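Local coordinates for protein phenazine-1-carboxylate N-methyltransferase (Pseudomonas aeruginosa, PDB 2IP2) that methylates phenazine-1-carboxylate to 5-methylphenazine-1-carboxylate with S-adenosyl-L-methionine as methyl donor, a step in making the virulence pigment pyocyanin, at residues R162-R167 and V316-D321; A34-S39 and A49-D54; C114-S119 and F124-G129. One frame throughout, in Å; residues are numbered along the deposited sequence. Where two conformers were deposited one is given.

The three contacts follow one another along the chain in the order 2, 3, 1 and do not touch within a subunit. Contact 1, at an outer strand of the methyltransferase sheet, has its centre about 43 Å from that of contact 2 in the N-terminal dimerisation domain and about 39 Å from that of contact 3. Contacts 2 and 3 are about 36 Å apart between centres, yet dimerisation joins their surroundings: Ser-53 of one subunit is hydrogen-bonded to the backbone oxygen of Leu-117 in the second subunit. All three lie away from Asp-198 and Arg-241, the residues predicted to bind S-adenosyl-L-methionine.

Contact 1 (R162-R167 and V316-D321); sequences RLLDFR and VERIVD
The last turn of helix 154-163 comes up beside strand 314-322, with the backbones nearest at Leu-163 and Val-320, whose CA atoms are 8.8 Å apart. From the strand, Arg-318 reaches across to the C-terminal end of the helix. Its NH1 donates to Leu-163 O at 3.2 Å with an N-H...O angle of 158°. The oxygen lies at the edge of the guanidinium, close to its plane, whereas NH1 stands well above the carbonyl plane, 40° out of it. A bend at chi3 (115°) turns the arginine's end group onto this oxygen. NH2 then rests against the leucine's own side chain, 3.7 Å from Leu-163 CD2, and Leu-164 CD2 lies 3.8 Å from Arg-318 NH1, the two side chains passing each other in opposite senses.

Next to this polar grip is a small apolar one. Leu-163 and Val-320 meet tip to tip, with CD1 of the leucine 3.5 Å from CG1 of the valine. Val-320 CG1 is also 3.9 Å from Leu-163 CD2, so the methyl faces both branches of the fork.

The sheet here has the order 3-2-1-4-5-7-6 of class I methyltransferases. Strand 326-333 is the antiparallel strand lying between 267-272 and the outermost strand 314-322, and its Met-328 packs on Leu-163, Leu-164 and Val-320. Arg-318 itself sits in a classic beta bulge, since it and Glu-317 both face Val-330. Beyond the helix the chain makes an Asx turn on its way to strand 170-174: Asp-165 OD1 accepts from the backbone N and NE of Arg-167, which come from opposite faces of the carboxylate plane. Arg-167 NH2 completes a side-on salt bridge, 2.8 Å from Asp-165 OD2.

Contact 2 (A34-S39 and A49-D54); sequences ADLIES and AAVGSD
No flat group takes part where Leu-36 meets Ala-50 and Val-51: there is no ring, amide or carboxylate to present a face or an edge, and methyl groups do all the touching. One branch of the leucine carries the contact. Leu-36 CD1 is 3.6 Å from Val-51 CG1 and 4.1 Å from Ala-50 CB, so it meets two consecutive residues of the last turn of helix 44-51. The leucine and valine side chains cross at a slant. In Leu-36, CG lies opposite the carbonyl carbon (chi1 -60°), and an almost straight chi2 of 170° carries the branch on toward the other helix. Behind it the helix end is tied down by Ser-39, whose OG donates to Leu-36 O at 2.7 Å.

The setting is the dimerisation domain, whose family belongs to the helix-turn-helix clan. After Val-51 the chain turns through Gly-52, with positive phi, to Asp-54, the N-cap of helix 55-67. Leu-36 also packs on Leu-47 of helix 44-51, and Val-51 rests on Ile-58 of helix 55-67. Ile-37, one residue on, meets Phe-71 of strand 71-72, and Val-51 and Ser-53 also pack against Leu-118 of the second subunit.

Contact 3 (C114-S119 and F124-G129); sequences CEALLS and FELAFG
Leu-126 pushes its forked end against the helix of Glu-115 and Ala-116, and its CD1 overlaps the root of the glutamate side chain. That methyl is 3.8 Å from Glu-115 CB and 3.6 Å from Glu-115 CG. It reaches the backbone as well, at 3.5 Å from Ala-116 N, and touches the alanine methyl, Ala-116 CB, at 3.9 Å. The glutamate chain runs out extended, CG opposite the backbone N (chi1 178°), so its aliphatic part lies across the leucine. Glu-115 was modelled in two conformers, so the contacts of its side chain hold for one of them.

Helices 113-119 and 123-128 are consecutive short helices of the methyltransferase domain, the first of them also facing the second subunit. Leu-126 is the residue of 123-128 that bridges to the first helix, packing also on Pro-112 and Thr-121. The first helix ends with a doubly used carbonyl: Glu-115 O accepts from Ser-119 N and from Ser-119 OG, each at 2.8 Å, and the two donors come from opposite faces of its plane. Ser-119 OG is hydrogen-bonded in turn to Thr-121 N in the connecting turn.

On the second helix, Phe-128 CD2 sits over the centre of the Phe-124 ring, 3.3 Å above its plane. Ala-116 packs on Phe-292 and Met-293 of helix 282-295, while the backbone oxygens of Leu-117 and Leu-118 accept from Arg-57 of the second subunit.

Contact 1 (R162-R167 and V316-D321)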
loop_
_atom_site.group_PDB
_atom_site.type_symbol
_atom_site.label_atom_id
_atom_site.label_comp_id
_atom_site.label_asym_id
_atom_site.label_seq_id
_atom_site.Cartn_x
_atom_site.Cartn_y
_atom_site.Cartn_z
ATOM N N ARG A 162 -25.497 -20.931 -2.587
ATOM C CA ARG A 162 -25.414 -21.248 -4.029
ATOM C C ARG A 162 -24.609 -22.527 -4.245
ATOM O O ARG A 162 -24.844 -23.236 -5.218
ATOM C CB ARG A 162 -24.782 -20.115 -4.861
ATOM C CG ARG A 162 -25.551 -18.776 -4.862
ATOM C CD ARG A 162 -24.890 -17.689 -5.760
ATOM N NE ARG A 162 -25.384 -16.341 -5.428
ATOM C CZ ARG A 162 -24.637 -15.346 -4.921
ATOM N NH1 ARG A 162 -23.329 -15.506 -4.709
ATOM N NH2 ARG A 162 -25.197 -14.169 -4.629
ATOM N N LEU A 163 -23.653 -22.823 -3.364
ATOM C CA LEU A 163 -22.866 -24.075 -3.490
ATOM C C LEU A 163 -23.487 -25.266 -2.746
ATOM O O LEU A 163 -23.267 -26.417 -3.126
ATOM C CB LEU A 163 -21.436 -23.877 -2.991
ATOM C CG LEU A 163 -20.476 -22.920 -3.702
ATOM C CD1 LEU A 163 -19.408 -22.465 -2.676
ATOM C CD2 LEU A 163 -19.790 -23.548 -4.943
ATOM N N LEU A 164 -24.231 -25.005 -1.683
ATOM C CA LEU A 164 -24.872 -26.070 -0.935
ATOM C C LEU A 164 -26.368 -25.930 -1.082
ATOM O O LEU A 164 -26.881 -24.822 -1.212
ATOM C CB LEU A 164 -24.482 -26.024 0.561
ATOM C CG LEU A 164 -23.004 -25.896 0.990
ATOM C CD1 LEU A 164 -22.839 -26.193 2.460
ATOM C CD2 LEU A 164 -22.100 -26.841 0.259
ATOM N N ASP A 165 -27.080 -27.056 -1.038
ATOM C CA ASP A 165 -28.510 -27.030 -1.158
ATOM C C ASP A 165 -29.155 -26.974 0.247
ATOM O O ASP A 165 -29.102 -27.929 0.998
ATOM C CB ASP A 165 -28.962 -28.278 -1.979
ATOM C CG ASP A 165 -30.446 -28.233 -2.418
ATOM O OD1 ASP A 165 -31.246 -27.356 -1.995
ATOM O OD2 ASP A 165 -30.817 -29.137 -3.214
ATOM N N PHE A 166 -29.741 -25.842 0.614
ATOM C CA PHE A 166 -30.449 -25.747 1.887
ATOM C C PHE A 166 -31.952 -25.971 1.746
ATOM O O PHE A 166 -32.678 -25.899 2.737
ATOM C CB PHE A 166 -30.181 -24.404 2.574
ATOM C CG PHE A 166 -28.793 -24.278 3.091
ATOM C CD1 PHE A 166 -27.761 -23.903 2.229
ATOM C CD2 PHE A 166 -28.516 -24.488 4.447
ATOM C CE1 PHE A 166 -26.444 -23.769 2.696
ATOM C CE2 PHE A 166 -27.211 -24.348 4.938
ATOM C CZ PHE A 166 -26.169 -23.976 4.066
ATOM N N ARG A 167 -32.430 -26.210 0.514
ATOM C CA ARG A 167 -33.872 -26.430 0.314
ATOM C C ARG A 167 -34.305 -27.646 1.134
ATOM O O ARG A 167 -33.729 -28.751 1.030
ATOM C CB ARG A 167 -34.251 -26.635 -1.166
ATOM C CG ARG A 167 -34.357 -25.365 -1.993
ATOM C CD ARG A 167 -34.490 -25.633 -3.500
ATOM N NE ARG A 167 -33.445 -26.574 -3.927
ATOM C CZ ARG A 167 -33.512 -27.378 -4.988
ATOM N NH1 ARG A 167 -34.587 -27.371 -5.780
ATOM N NH2 ARG A 167 -32.490 -28.190 -5.250
ATOM N N VAL A 316 -13.241 -35.376 4.309
ATOM C CA VAL A 316 -13.485 -34.258 3.379
ATOM C C VAL A 316 -14.069 -34.721 2.082
ATOM O O VAL A 316 -13.539 -35.629 1.427
ATOM C CB VAL A 316 -12.207 -33.434 3.055
ATOM C CG1 VAL A 316 -12.564 -32.300 2.102
ATOM C CG2 VAL A 316 -11.637 -32.897 4.321
ATOM N N GLU A 317 -15.168 -34.080 1.714
ATOM C CA GLU A 317 -15.893 -34.355 0.480
ATOM C C GLU A 317 -15.567 -33.345 -0.622
ATOM O O GLU A 317 -15.499 -33.675 -1.812
ATOM C CB GLU A 317 -17.385 -34.298 0.761
ATOM C CG GLU A 317 -18.239 -34.109 -0.490
ATOM C CD GLU A 317 -19.656 -33.728 -0.173
ATOM O OE1 GLU A 317 -20.198 -34.268 0.824
ATOM O OE2 GLU A 317 -20.215 -32.871 -0.904
ATOM N N ARG A 318 -15.379 -32.089 -0.223
ATOM C CA ARG A 318 -15.215 -31.024 -1.192
ATOM C C ARG A 318 -14.414 -29.936 -0.566
ATOM O O ARG A 318 -14.628 -29.643 0.605
ATOM C CB ARG A 318 -16.566 -30.375 -1.427
ATOM C CG ARG A 318 -17.151 -30.554 -2.701
ATOM C CD ARG A 318 -18.561 -30.042 -2.574
ATOM N NE ARG A 318 -18.731 -28.875 -3.414
ATOM C CZ ARG A 318 -19.876 -28.244 -3.558
ATOM N NH1 ARG A 318 -20.950 -28.667 -2.908
ATOM N NH2 ARG A 318 -19.926 -27.198 -4.363
ATOM N N ILE A 319 -13.557 -29.285 -1.355
ATOM C CA ILE A 319 -12.960 -28.021 -0.926
ATOM C C ILE A 319 -13.258 -27.008 -1.992
ATOM O O ILE A 319 -12.963 -27.255 -3.178
ATOM C CB ILE A 319 -11.422 -28.149 -0.732
ATOM C CG1 ILE A 319 -11.118 -29.258 0.278
ATOM C CG2 ILE A 319 -10.779 -26.789 -0.306
ATOM C CD1 ILE A 319 -9.615 -29.555 0.422
ATOM N N VAL A 320 -13.808 -25.855 -1.599
ATOM C CA VAL A 320 -14.154 -24.810 -2.578
ATOM C C VAL A 320 -13.474 -23.489 -2.191
ATOM O O VAL A 320 -13.508 -23.106 -1.013
ATOM C CB VAL A 320 -15.711 -24.615 -2.652
ATOM C CG1 VAL A 320 -16.130 -23.446 -3.610
ATOM C CG2 VAL A 320 -16.414 -25.889 -3.043
ATOM N N ASP A 321 -12.866 -22.798 -3.161
ATOM C CA ASP A 321 -12.334 -21.459 -2.945
ATOM C C ASP A 321 -13.425 -20.435 -3.063
ATOM O O ASP A 321 -14.031 -20.279 -4.145
ATOM C CB ASP A 321 -11.229 -21.141 -3.957
ATOM C CG ASP A 321 -9.971 -21.971 -3.730
ATOM O OD1 ASP A 321 -9.879 -22.607 -2.671
ATOM O OD2 ASP A 321 -9.072 -21.967 -4.594
#

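Contact 2 (A34-S39 and A49-D54)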
loop_
_atom_site.group_PDB
_atom_site.type_symbol
_atom_site.label_atom_id
_atom_site.label_comp_id
_atom_site.label_asym_id
_atom_site.label_seq_id
_atom_site.Cartn_x
_atom_site.Cartn_y
_atom_site.Cartn_z
ATOM N N ALA A 34 -17.572 8.674 -4.332
ATOM C CA ALA A 34 -18.354 7.759 -5.116
ATOM C C ALA A 34 -19.867 8.035 -5.057
ATOM O O ALA A 34 -20.540 7.912 -6.087
ATOM C CB ALA A 34 -18.066 6.326 -4.668
ATOM N N ASP A 35 -20.382 8.359 -3.875
ATOM C CA ASP A 35 -21.787 8.784 -3.677
ATOM C C ASP A 35 -22.094 10.088 -4.384
ATOM O O ASP A 35 -23.079 10.176 -5.134
ATOM C CB ASP A 35 -22.076 8.898 -2.188
ATOM C CG ASP A 35 -21.727 7.582 -1.461
ATOM O OD1 ASP A 35 -22.184 6.517 -1.967
ATOM O OD2 ASP A 35 -20.978 7.616 -0.456
ATOM N N LEU A 36 -21.242 11.091 -4.164
ATOM C CA LEU A 36 -21.382 12.366 -4.868
ATOM C C LEU A 36 -21.436 12.164 -6.368
ATOM O O LEU A 36 -22.346 12.689 -7.047
ATOM C CB LEU A 36 -20.257 13.366 -4.472
ATOM C CG LEU A 36 -20.215 13.721 -2.973
ATOM C CD1 LEU A 36 -19.004 14.472 -2.649
ATOM C CD2 LEU A 36 -21.430 14.605 -2.557
ATOM N N ILE A 37 -20.469 11.435 -6.903
ATOM C CA ILE A 37 -20.422 11.171 -8.350
ATOM C C ILE A 37 -21.651 10.450 -8.878
ATOM O O ILE A 37 -22.186 10.851 -9.942
ATOM C CB ILE A 37 -19.110 10.430 -8.779
ATOM C CG1 ILE A 37 -17.918 11.413 -8.638
ATOM C CG2 ILE A 37 -19.238 9.867 -10.187
ATOM C CD1 ILE A 37 -16.479 10.743 -8.586
ATOM N N GLU A 38 -22.111 9.415 -8.172
ATOM C CA GLU A 38 -23.300 8.675 -8.607
ATOM C C GLU A 38 -24.514 9.587 -8.691
ATOM O O GLU A 38 -25.369 9.417 -9.567
ATOM C CB GLU A 38 -23.611 7.508 -7.674
ATOM C CG GLU A 38 -24.526 6.459 -8.298
ATOM C CD GLU A 38 -23.979 5.892 -9.603
ATOM O OE1 GLU A 38 -22.760 5.980 -9.857
ATOM O OE2 GLU A 38 -24.741 5.265 -10.376
ATOM N N SER A 39 -24.580 10.569 -7.807
ATOM C CA SER A 39 -25.730 11.522 -7.808
ATOM C C SER A 39 -25.602 12.640 -8.852
ATOM O O SER A 39 -26.479 13.526 -8.941
ATOM C CB SER A 39 -25.907 12.136 -6.426
ATOM O OG SER A 39 -24.874 13.078 -6.127
ATOM N N ALA A 49 -16.509 21.907 -4.004
ATOM C CA ALA A 49 -17.467 22.709 -3.250
ATOM C C ALA A 49 -18.223 21.793 -2.325
ATOM O O ALA A 49 -18.536 22.144 -1.160
ATOM C CB ALA A 49 -18.456 23.447 -4.201
ATOM N N ALA A 50 -18.492 20.603 -2.819
ATOM C CA ALA A 50 -19.285 19.657 -2.039
ATOM C C ALA A 50 -18.550 19.134 -0.776
ATOM O O ALA A 50 -19.193 18.872 0.221
ATOM C CB ALA A 50 -19.739 18.521 -2.906
ATOM N N VAL A 51 -17.222 19.031 -0.831
ATOM C CA VAL A 51 -16.466 18.421 0.290
ATOM C C VAL A 51 -15.615 19.420 1.088
ATOM O O VAL A 51 -15.102 19.071 2.165
ATOM C CB VAL A 51 -15.573 17.247 -0.224
ATOM C CG1 VAL A 51 -16.410 16.173 -0.898
ATOM C CG2 VAL A 51 -14.502 17.754 -1.177
ATOM N N GLY A 52 -15.499 20.654 0.587
ATOM C CA GLY A 52 -14.682 21.717 1.231
ATOM C C GLY A 52 -13.198 21.599 0.856
ATOM O O GLY A 52 -12.321 21.693 1.697
ATOM N N SER A 53 -12.947 21.409 -0.425
ATOM C CA SER A 53 -11.613 21.316 -0.956
ATOM C C SER A 53 -11.505 22.335 -2.072
ATOM O O SER A 53 -12.268 23.275 -2.128
ATOM C CB SER A 53 -11.365 19.887 -1.479
ATOM O OG SER A 53 -10.020 19.723 -1.882
ATOM N N ASP A 54 -10.514 22.187 -2.924
ATOM C CA ASP A 54 -10.297 23.129 -3.994
ATOM C C ASP A 54 -10.204 22.311 -5.274
ATOM O O ASP A 54 -9.868 21.132 -5.232
ATOM C CB ASP A 54 -9.074 23.970 -3.596
ATOM C CG ASP A 54 -8.130 24.192 -4.682
ATOM O OD1 ASP A 54 -7.398 23.259 -5.035
ATOM O OD2 ASP A 54 -8.097 25.328 -5.169
#

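Contact 3 (C114-S119 and F124-G129)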
loop_
_atom_site.group_PDB
_atom_site.type_symbol
_atom_site.label_atom_id
_atom_site.label_comp_id
_atom_site.label_asym_id
_atom_site.label_seq_id
_atom_site.Cartn_x
_atom_site.Cartn_y
_atom_site.Cartn_z
ATOM N N CYS A 114 6.916 -3.047 13.306
ATOM C CA CYS A 114 8.261 -3.584 13.651
ATOM C C CYS A 114 8.283 -4.070 15.102
ATOM O O CYS A 114 8.586 -5.216 15.366
ATOM C CB CYS A 114 9.332 -2.537 13.373
ATOM S SG CYS A 114 11.002 -3.256 13.560
ATOM N N GLU A 115 7.867 -3.197 16.011
ATOM C CA GLU A 115 7.865 -3.509 17.435
ATOM C C GLU A 115 6.951 -4.751 17.695
ATOM O O GLU A 115 7.264 -5.636 18.543
ATOM C CB GLU A 115 7.421 -2.320 18.294
ATOM C CG GLU A 115 7.350 -2.623 19.808
ATOM C CD GLU A 115 6.904 -1.434 20.656
ATOM O OE1 GLU A 115 6.705 -0.330 20.097
ATOM O OE2 GLU A 115 6.746 -1.590 21.896
ATOM N N ALA A 116 5.859 -4.834 16.935
ATOM C CA ALA A 116 4.862 -5.909 17.032
ATOM C C ALA A 116 5.493 -7.248 16.656
ATOM O O ALA A 116 5.402 -8.211 17.420
ATOM C CB ALA A 116 3.629 -5.585 16.145
ATOM N N LEU A 117 6.145 -7.328 15.494
ATOM C CA LEU A 117 6.676 -8.616 15.054
ATOM C C LEU A 117 7.881 -9.071 15.902
ATOM O O LEU A 117 8.153 -10.284 15.990
ATOM C CB LEU A 117 7.119 -8.566 13.555
ATOM C CG LEU A 117 5.848 -8.548 12.642
ATOM C CD1 LEU A 117 5.999 -7.826 11.282
ATOM C CD2 LEU A 117 5.223 -9.996 12.529
ATOM N N LEU A 118 8.604 -8.119 16.464
ATOM C CA LEU A 118 9.705 -8.441 17.405
ATOM C C LEU A 118 9.130 -8.953 18.742
ATOM O O LEU A 118 9.405 -10.087 19.168
ATOM C CB LEU A 118 10.536 -7.184 17.646
ATOM C CG LEU A 118 11.506 -6.662 16.554
ATOM C CD1 LEU A 118 12.419 -5.531 17.007
ATOM C CD2 LEU A 118 12.374 -7.776 15.975
ATOM N N SER A 119 8.294 -8.142 19.377
ATOM C CA SER A 119 7.826 -8.423 20.757
ATOM C C SER A 119 6.753 -9.543 20.819
ATOM O O SER A 119 6.562 -10.235 21.840
ATOM C CB SER A 119 7.286 -7.130 21.388
ATOM O OG SER A 119 6.035 -6.781 20.787
ATOM N N PHE A 124 -2.081 -3.672 16.956
ATOM C CA PHE A 124 -3.311 -3.023 17.463
ATOM C C PHE A 124 -3.121 -2.703 18.982
ATOM O O PHE A 124 -3.371 -1.593 19.439
ATOM C CB PHE A 124 -4.578 -3.846 17.272
ATOM C CG PHE A 124 -5.818 -3.078 17.682
ATOM C CD1 PHE A 124 -6.209 -3.003 19.063
ATOM C CD2 PHE A 124 -6.521 -2.335 16.737
ATOM C CE1 PHE A 124 -7.328 -2.243 19.472
ATOM C CE2 PHE A 124 -7.668 -1.584 17.110
ATOM C CZ PHE A 124 -8.053 -1.509 18.507
ATOM N N GLU A 125 -2.672 -3.694 19.728
ATOM C CA GLU A 125 -2.454 -3.522 21.179
ATOM C C GLU A 125 -1.367 -2.472 21.460
ATOM O O GLU A 125 -1.503 -1.614 22.390
ATOM C CB GLU A 125 -2.077 -4.861 21.786
ATOM C CG GLU A 125 -1.906 -4.711 23.354
ATOM C CD GLU A 125 -1.943 -6.017 24.088
ATOM O OE1 GLU A 125 -2.253 -7.053 23.479
ATOM O OE2 GLU A 125 -1.690 -5.972 25.300
ATOM N N LEU A 126 -0.259 -2.511 20.684
ATOM C CA LEU A 126 0.738 -1.448 20.837
ATOM C C LEU A 126 0.164 -0.053 20.614
ATOM O O LEU A 126 0.448 0.869 21.391
ATOM C CB LEU A 126 1.972 -1.693 19.973
ATOM C CG LEU A 126 2.783 -2.952 20.363
ATOM C CD1 LEU A 126 3.837 -3.150 19.248
ATOM C CD2 LEU A 126 3.491 -2.815 21.741
ATOM N N ALA A 127 -0.624 0.097 19.544
ATOM C CA ALA A 127 -1.205 1.380 19.130
ATOM C C ALA A 127 -2.254 1.918 20.122
ATOM O O ALA A 127 -2.350 3.126 20.332
ATOM C CB ALA A 127 -1.887 1.243 17.768
ATOM N N PHE A 128 -3.074 1.029 20.666
ATOM C CA PHE A 128 -4.279 1.508 21.421
ATOM C C PHE A 128 -4.087 1.284 22.931
ATOM O O PHE A 128 -4.867 1.801 23.767
ATOM C CB PHE A 128 -5.557 0.840 20.872
ATOM C CG PHE A 128 -5.999 1.419 19.549
ATOM C CD1 PHE A 128 -6.836 2.536 19.501
ATOM C CD2 PHE A 128 -5.589 0.842 18.345
ATOM C CE1 PHE A 128 -7.217 3.106 18.276
ATOM C CE2 PHE A 128 -5.930 1.388 17.132
ATOM C CZ PHE A 128 -6.771 2.526 17.065
ATOM N N GLY A 129 -3.073 0.499 23.281
ATOM C CA GLY A 129 -2.802 0.214 24.698
ATOM C C GLY A 129 -3.834 -0.751 25.268
ATOM O O GLY A 129 -4.086 -0.760 26.491
#